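Local coordinates for type III secretion system effector protein ExoU (Pseudomonas fluorescens, PDB 4QMK) that probably acts as a patatin-like phospholipase A2 toxin, injected by a type III secretion system and brought to the plasma membrane through phosphatidylinositol 4,5-bisphosphate, at residues V141-L152 / Q168-R176. Numbering follows the deposited sequence.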
ATOM      1  N   VAL A 141      -0.000   5.744 -21.574  1.00 60.62           N
ATOM      2  CA  VAL A 141      -0.711   4.852 -20.672  1.00 55.02           C
ATOM      3  C   VAL A 141      -1.777   4.063 -21.409  1.00 52.70           C
ATOM      4  O   VAL A 141      -1.861   2.847 -21.285  1.00 55.30           O
ATOM      5  CB  VAL A 141      -1.344   5.608 -19.491  1.00 55.07           C
ATOM      6  CG1 VAL A 141      -2.287   4.689 -18.707  1.00 53.98           C
ATOM      7  CG2 VAL A 141      -0.249   6.152 -18.588  1.00 55.73           C
ATOM      8  N   THR A 142      -2.604   4.760 -22.156  1.00 50.26           N
ATOM      9  CA  THR A 142      -3.616   4.102 -22.947  1.00 52.44           C
ATOM     10  C   THR A 142      -2.976   3.093 -23.871  1.00 48.09           C
ATOM     11  O   THR A 142      -3.403   1.955 -23.949  1.00 53.12           O
ATOM     12  CB  THR A 142      -4.384   5.108 -23.845  1.00 56.66           C
ATOM     13  OG1 THR A 142      -5.026   6.113 -23.037  1.00 64.91           O
ATOM     14  CG2 THR A 142      -5.438   4.368 -24.719  1.00 55.85           C
ATOM     15  N   ALA A 143      -1.948   3.531 -24.569  1.00 43.81           N
ATOM     16  CA  ALA A 143      -1.291   2.703 -25.530  1.00 42.50           C
ATOM     17  C   ALA A 143      -0.793   1.456 -24.860  1.00 42.33           C
ATOM     18  O   ALA A 143      -0.962   0.358 -25.362  1.00 41.86           O
ATOM     19  CB  ALA A 143      -0.136   3.463 -26.160  1.00 42.68           C
ATOM     20  N   TRP A 144      -0.151   1.627 -23.723  1.00 42.34           N
ATOM     21  CA  TRP A 144       0.368   0.488 -23.008  1.00 45.29           C
ATOM     22  C   TRP A 144      -0.721  -0.533 -22.690  1.00 47.46           C
ATOM     23  O   TRP A 144      -0.479  -1.751 -22.746  1.00 51.43           O
ATOM     24  CB  TRP A 144       1.038   0.927 -21.723  1.00 46.68           C
ATOM     25  CG  TRP A 144       1.583  -0.203 -20.969  1.00 48.55           C
ATOM     26  CD1 TRP A 144       2.782  -0.802 -21.159  1.00 52.02           C
ATOM     27  CD2 TRP A 144       0.956  -0.881 -19.889  1.00 45.92           C
ATOM     28  NE1 TRP A 144       2.953  -1.835 -20.257  1.00 51.96           N
ATOM     29  CE2 TRP A 144       1.841  -1.900 -19.461  1.00 47.91           C
ATOM     30  CE3 TRP A 144      -0.251  -0.718 -19.232  1.00 44.92           C
ATOM     31  CZ2 TRP A 144       1.550  -2.757 -18.402  1.00 47.26           C
ATOM     32  CZ3 TRP A 144      -0.558  -1.589 -18.176  1.00 49.12           C
ATOM     33  CH2 TRP A 144       0.343  -2.598 -17.779  1.00 49.49           C
ATOM     34  N   LEU A 145      -1.908  -0.051 -22.352  1.00 44.44           N
ATOM     35  CA  LEU A 145      -2.976  -0.942 -22.058  1.00 47.27           C
ATOM     36  C   LEU A 145      -3.358  -1.834 -23.216  1.00 53.63           C
ATOM     37  O   LEU A 145      -3.658  -3.004 -22.987  1.00 60.69           O
ATOM     38  CB  LEU A 145      -4.165  -0.193 -21.505  1.00 48.10           C
ATOM     39  CG  LEU A 145      -3.977   0.121 -20.034  1.00 49.80           C
ATOM     40  CD1 LEU A 145      -4.831   1.298 -19.630  1.00 52.16           C
ATOM     41  CD2 LEU A 145      -4.292  -1.108 -19.192  1.00 52.25           C
ATOM     42  N   GLN A 146      -3.333  -1.338 -24.453  1.00 60.78           N
ATOM     43  CA  GLN A 146      -3.606  -2.254 -25.589  1.00 70.25           C
ATOM     44  C   GLN A 146      -2.516  -3.309 -25.740  1.00 70.32           C
ATOM     45  O   GLN A 146      -2.813  -4.501 -25.763  1.00 75.44           O
ATOM     46  CB  GLN A 146      -3.804  -1.541 -26.915  1.00 76.45           C
ATOM     47  CG  GLN A 146      -5.238  -1.090 -27.188  1.00 88.88           C
ATOM     48  CD  GLN A 146      -5.597   0.214 -26.479  1.00103.97           C
ATOM     49  OE1 GLN A 146      -4.752   1.104 -26.324  1.00126.15           O
ATOM     50  NE2 GLN A 146      -6.864   0.357 -26.090  1.00103.94           N
ATOM     51  N   GLU A 147      -1.257  -2.883 -25.773  1.00 71.38           N
ATOM     52  CA  GLU A 147      -0.148  -3.818 -25.987  1.00 72.36           C
ATOM     53  C   GLU A 147       0.028  -4.850 -24.874  1.00 63.05           C
ATOM     54  O   GLU A 147       0.289  -6.022 -25.149  1.00 61.58           O
ATOM     55  CB  GLU A 147       1.169  -3.080 -26.208  1.00 80.14           C
ATOM     56  CG  GLU A 147       1.282  -2.411 -27.581  1.00 95.14           C
ATOM     57  CD  GLU A 147       0.686  -1.000 -27.629  1.00102.83           C
ATOM     58  OE1 GLU A 147       1.222  -0.117 -26.919  1.00112.47           O
ATOM     59  OE2 GLU A 147      -0.280  -0.751 -28.403  1.00 98.79           O
ATOM     60  N   ALA A 148      -0.189  -4.438 -23.636  1.00 54.51           N
ATOM     61  CA  ALA A 148       0.071  -5.292 -22.480  1.00 52.25           C
ATOM     62  C   ALA A 148      -1.089  -6.178 -22.032  1.00 54.51           C
ATOM     63  O   ALA A 148      -0.942  -7.000 -21.105  1.00 50.06           O
ATOM     64  CB  ALA A 148       0.484  -4.416 -21.326  1.00 52.15           C
ATOM     65  N   SER A 149      -2.239  -6.008 -22.667  1.00 54.31           N
ATOM     66  CA  SER A 149      -3.412  -6.707 -22.251  1.00 52.76           C
ATOM     67  C   SER A 149      -3.235  -8.231 -22.138  1.00 55.58           C
ATOM     68  O   SER A 149      -3.705  -8.823 -21.167  1.00 52.28           O
ATOM     69  CB  SER A 149      -4.582  -6.371 -23.168  1.00 53.57           C
ATOM     70  OG  SER A 149      -4.525  -7.143 -24.345  1.00 54.94           O
ATOM     71  N   SER A 150      -2.582  -8.879 -23.093  1.00 56.73           N
ATOM     72  CA  SER A 150      -2.438 -10.340 -22.987  1.00 57.99           C
ATOM     73  C   SER A 150      -1.679 -10.805 -21.729  1.00 57.33           C
ATOM     74  O   SER A 150      -2.141 -11.685 -20.972  1.00 65.54           O
ATOM     75  CB  SER A 150      -1.757 -10.909 -24.213  1.00 63.04           C
ATOM     76  OG  SER A 150      -1.189 -12.183 -23.908  1.00 72.60           O
ATOM     77  N   GLU A 151      -0.484 -10.265 -21.551  1.00 56.58           N
ATOM     78  CA  GLU A 151       0.334 -10.537 -20.377  1.00 59.01           C
ATOM     79  C   GLU A 151      -0.484 -10.353 -19.074  1.00 59.60           C
ATOM     80  O   GLU A 151      -0.492 -11.218 -18.184  1.00 60.80           O
ATOM     81  CB  GLU A 151       1.543  -9.587 -20.374  1.00 65.51           C
ATOM     82  CG  GLU A 151       2.690  -9.894 -21.366  1.00 71.91           C
ATOM     83  CD  GLU A 151       2.443  -9.486 -22.827  1.00 73.11           C
ATOM     84  OE1 GLU A 151       1.664  -8.540 -23.069  1.00 80.86           O
ATOM     85  OE2 GLU A 151       3.058 -10.098 -23.745  1.00 71.60           O
ATOM     86  N   LEU A 152      -1.212  -9.255 -18.988  1.00 53.78           N
ATOM     87  CA  LEU A 152      -1.976  -8.970 -17.799  1.00 52.96           C
ATOM     88  C   LEU A 152      -3.061  -9.964 -17.492  1.00 55.15           C
ATOM     89  O   LEU A 152      -3.384 -10.216 -16.310  1.00 56.21           O
ATOM     90  CB  LEU A 152      -2.616  -7.593 -17.897  1.00 51.65           C
ATOM     91  CG  LEU A 152      -1.677  -6.464 -17.572  1.00 53.74           C
ATOM     92  CD1 LEU A 152      -2.353  -5.138 -17.855  1.00 58.42           C
ATOM     93  CD2 LEU A 152      -1.250  -6.560 -16.127  1.00 54.44           C
ATOM     94  N   GLN A 168      -5.681  -3.816  -8.792  1.00 36.70           N
ATOM     95  CA  GLN A 168      -4.533  -3.810  -7.886  1.00 37.97           C
ATOM     96  C   GLN A 168      -3.201  -3.915  -8.610  1.00 37.04           C
ATOM     97  O   GLN A 168      -2.233  -3.236  -8.277  1.00 40.00           O
ATOM     98  CB  GLN A 168      -4.738  -4.845  -6.798  1.00 38.29           C
ATOM     99  CG  GLN A 168      -5.760  -4.320  -5.797  1.00 41.42           C
ATOM    100  CD  GLN A 168      -6.410  -5.374  -4.960  1.00 42.10           C
ATOM    101  OE1 GLN A 168      -6.438  -6.544  -5.313  1.00 48.58           O
ATOM    102  NE2 GLN A 168      -6.979  -4.957  -3.864  1.00 43.05           N
ATOM    103  N   LEU A 169      -3.168  -4.718  -9.644  1.00 37.83           N
ATOM    104  CA  LEU A 169      -2.003  -4.777 -10.491  1.00 41.38           C
ATOM    105  C   LEU A 169      -1.747  -3.475 -11.216  1.00 38.86           C
ATOM    106  O   LEU A 169      -0.631  -3.046 -11.275  1.00 40.12           O
ATOM    107  CB  LEU A 169      -2.171  -5.828 -11.550  1.00 46.63           C
ATOM    108  CG  LEU A 169      -1.273  -7.039 -11.470  1.00 55.09           C
ATOM    109  CD1 LEU A 169      -1.345  -7.770 -12.805  1.00 54.82           C
ATOM    110  CD2 LEU A 169       0.162  -6.601 -11.199  1.00 58.69           C
ATOM    111  N   LEU A 170      -2.793  -2.869 -11.782  1.00 36.83           N
ATOM    112  CA  LEU A 170      -2.662  -1.662 -12.590  1.00 36.02           C
ATOM    113  C   LEU A 170      -2.209  -0.517 -11.751  1.00 39.09           C
ATOM    114  O   LEU A 170      -1.371   0.299 -12.177  1.00 40.47           O
ATOM    115  CB  LEU A 170      -3.989  -1.326 -13.272  1.00 34.77           C
ATOM    116  CG  LEU A 170      -4.451  -2.419 -14.218  1.00 32.67           C
ATOM    117  CD1 LEU A 170      -5.792  -2.087 -14.815  1.00 32.90           C
ATOM    118  CD2 LEU A 170      -3.459  -2.621 -15.306  1.00 33.00           C
ATOM    119  N   LEU A 171      -2.776  -0.439 -10.551  1.00 40.75           N
ATOM    120  CA  LEU A 171      -2.354   0.558  -9.580  1.00 41.21           C
ATOM    121  C   LEU A 171      -0.839   0.573  -9.486  1.00 43.83           C
ATOM    122  O   LEU A 171      -0.237   1.602  -9.666  1.00 47.82           O
ATOM    123  CB  LEU A 171      -2.953   0.236  -8.213  1.00 43.18           C
ATOM    124  CG  LEU A 171      -2.319   0.978  -7.043  1.00 43.37           C
ATOM    125  CD1 LEU A 171      -2.414   2.457  -7.289  1.00 45.42           C
ATOM    126  CD2 LEU A 171      -3.033   0.634  -5.754  1.00 43.43           C
ATOM    127  N   THR A 172      -0.214  -0.587  -9.256  1.00 47.27           N
ATOM    128  CA  THR A 172       1.240  -0.620  -9.066  1.00 48.07           C
ATOM    129  C   THR A 172       2.045  -0.628 -10.359  1.00 49.24           C
ATOM    130  O   THR A 172       3.214  -0.328 -10.322  1.00 51.31           O
ATOM    131  CB  THR A 172       1.740  -1.773  -8.178  1.00 49.79           C
ATOM    132  OG1 THR A 172       1.849  -2.949  -8.947  1.00 44.86           O
ATOM    133  CG2 THR A 172       0.842  -2.018  -6.951  1.00 53.32           C
ATOM    134  N   LEU A 173       1.436  -0.972 -11.485  1.00 49.02           N
ATOM    135  CA  LEU A 173       2.134  -0.909 -12.786  1.00 50.55           C
ATOM    136  C   LEU A 173       2.025   0.459 -13.448  1.00 49.85           C
ATOM    137  O   LEU A 173       2.869   0.821 -14.263  1.00 41.88           O
ATOM    138  CB  LEU A 173       1.580  -1.943 -13.780  1.00 51.59           C
ATOM    139  CG  LEU A 173       1.869  -3.398 -13.430  1.00 53.96           C
ATOM    140  CD1 LEU A 173       1.294  -4.326 -14.475  1.00 51.93           C
ATOM    141  CD2 LEU A 173       3.364  -3.588 -13.300  1.00 59.83           C
ATOM    142  N   LEU A 174       0.975   1.200 -13.126  1.00 49.96           N
ATOM    143  CA  LEU A 174       0.749   2.495 -13.760  1.00 49.92           C
ATOM    144  C   LEU A 174       0.580   3.621 -12.762  1.00 47.89           C
ATOM    145  O   LEU A 174      -0.423   4.296 -12.790  1.00 46.44           O
ATOM    146  CB  LEU A 174      -0.504   2.426 -14.641  1.00 48.97           C
ATOM    147  CG  LEU A 174      -0.473   1.435 -15.804  1.00 46.31           C
ATOM    148  CD1 LEU A 174      -1.810   1.467 -16.507  1.00 45.01           C
ATOM    149  CD2 LEU A 174       0.626   1.786 -16.771  1.00 48.21           C
ATOM    150  N   PRO A 175       1.546   3.801 -11.858  1.00 53.56           N
ATOM    151  CA  PRO A 175       1.462   4.911 -10.917  1.00 57.78           C
ATOM    152  C   PRO A 175       1.701   6.219 -11.645  1.00 63.14           C
ATOM    153  O   PRO A 175       2.277   6.226 -12.744  1.00 60.49           O
ATOM    154  CB  PRO A 175       2.657   4.667 -10.000  1.00 59.69           C
ATOM    155  CG  PRO A 175       3.685   4.095 -10.924  1.00 60.42           C
ATOM    156  CD  PRO A 175       2.892   3.191 -11.851  1.00 57.58           C
ATOM    157  N   ARG A 176       1.340   7.330 -11.029  1.00 67.03           N
ATOM    158  CA  ARG A 176       1.571   8.612 -11.703  1.00 75.34           C
ATOM    159  C   ARG A 176       2.972   8.780 -12.372  1.00 70.09           C
ATOM    160  O   ARG A 176       3.809   9.609 -11.984  1.00 65.62           O
ATOM    161  CB  ARG A 176       1.302   9.748 -10.738  1.00 78.53           C
ATOM    162  CG  ARG A 176      -0.165   9.995 -10.475  1.00 79.84           C
ATOM    163  CD  ARG A 176      -0.406  11.482 -10.295  1.00 89.22           C
ATOM    164  NE  ARG A 176      -0.728  12.177 -11.560  1.00 99.01           N
ATOM    165  CZ  ARG A 176       0.134  12.696 -12.452  1.00 86.69           C
ATOM    166  NH1 ARG A 176       1.454  12.614 -12.303  1.00 82.72           N
ATOM    167  NH2 ARG A 176      -0.350  13.293 -13.538  1.00 85.53           N
TER
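Helices 141-152 and 168-173, consecutive in the patatin-like phospholipase region, are steeply inclined to each other, their axes at 129° and no closer than 12.7 Å, so apolar side chains, mostly leucines, fill the space; no hydrogen bond crosses it. Trp-144 meets Leu-174, the first residue to leave helical geometry after helix 168-173. With CG of Trp-144 opposite the backbone N (chi1 -180°), the indole reaches across the interface, and Leu-174 CD2 lies over one face in a CH-pi contact, 4.1 Å from the six-membered ring centroid. Ala-148 CB, one turn along the same helix, backs the opposite face, so each face carries a methyl, both offset toward the rim and over different parts of the indole. Leu-173 CD1 approaches Trp-144 CH2 obliquely, at 3.8 Å. The indole NE1 turns to the second subunit, hydrogen-bonding Ser-158 OG there, which makes this contact part of the dimer interface. Val-141 CG1 touches Leu-174 CD1 at 3.9 Å, while Ile-276 of helix 270-278 packs on Leu-145, Leu-170 and Leu-174. At the other end Leu-152 divides its branches: CD1 rests on Leu-170 CD2 at 3.7 Å, whereas Leu-152 CD2 touches Leu-173 CD1 at 3.8 Å and Leu-169 CD1 at 3.5 Å.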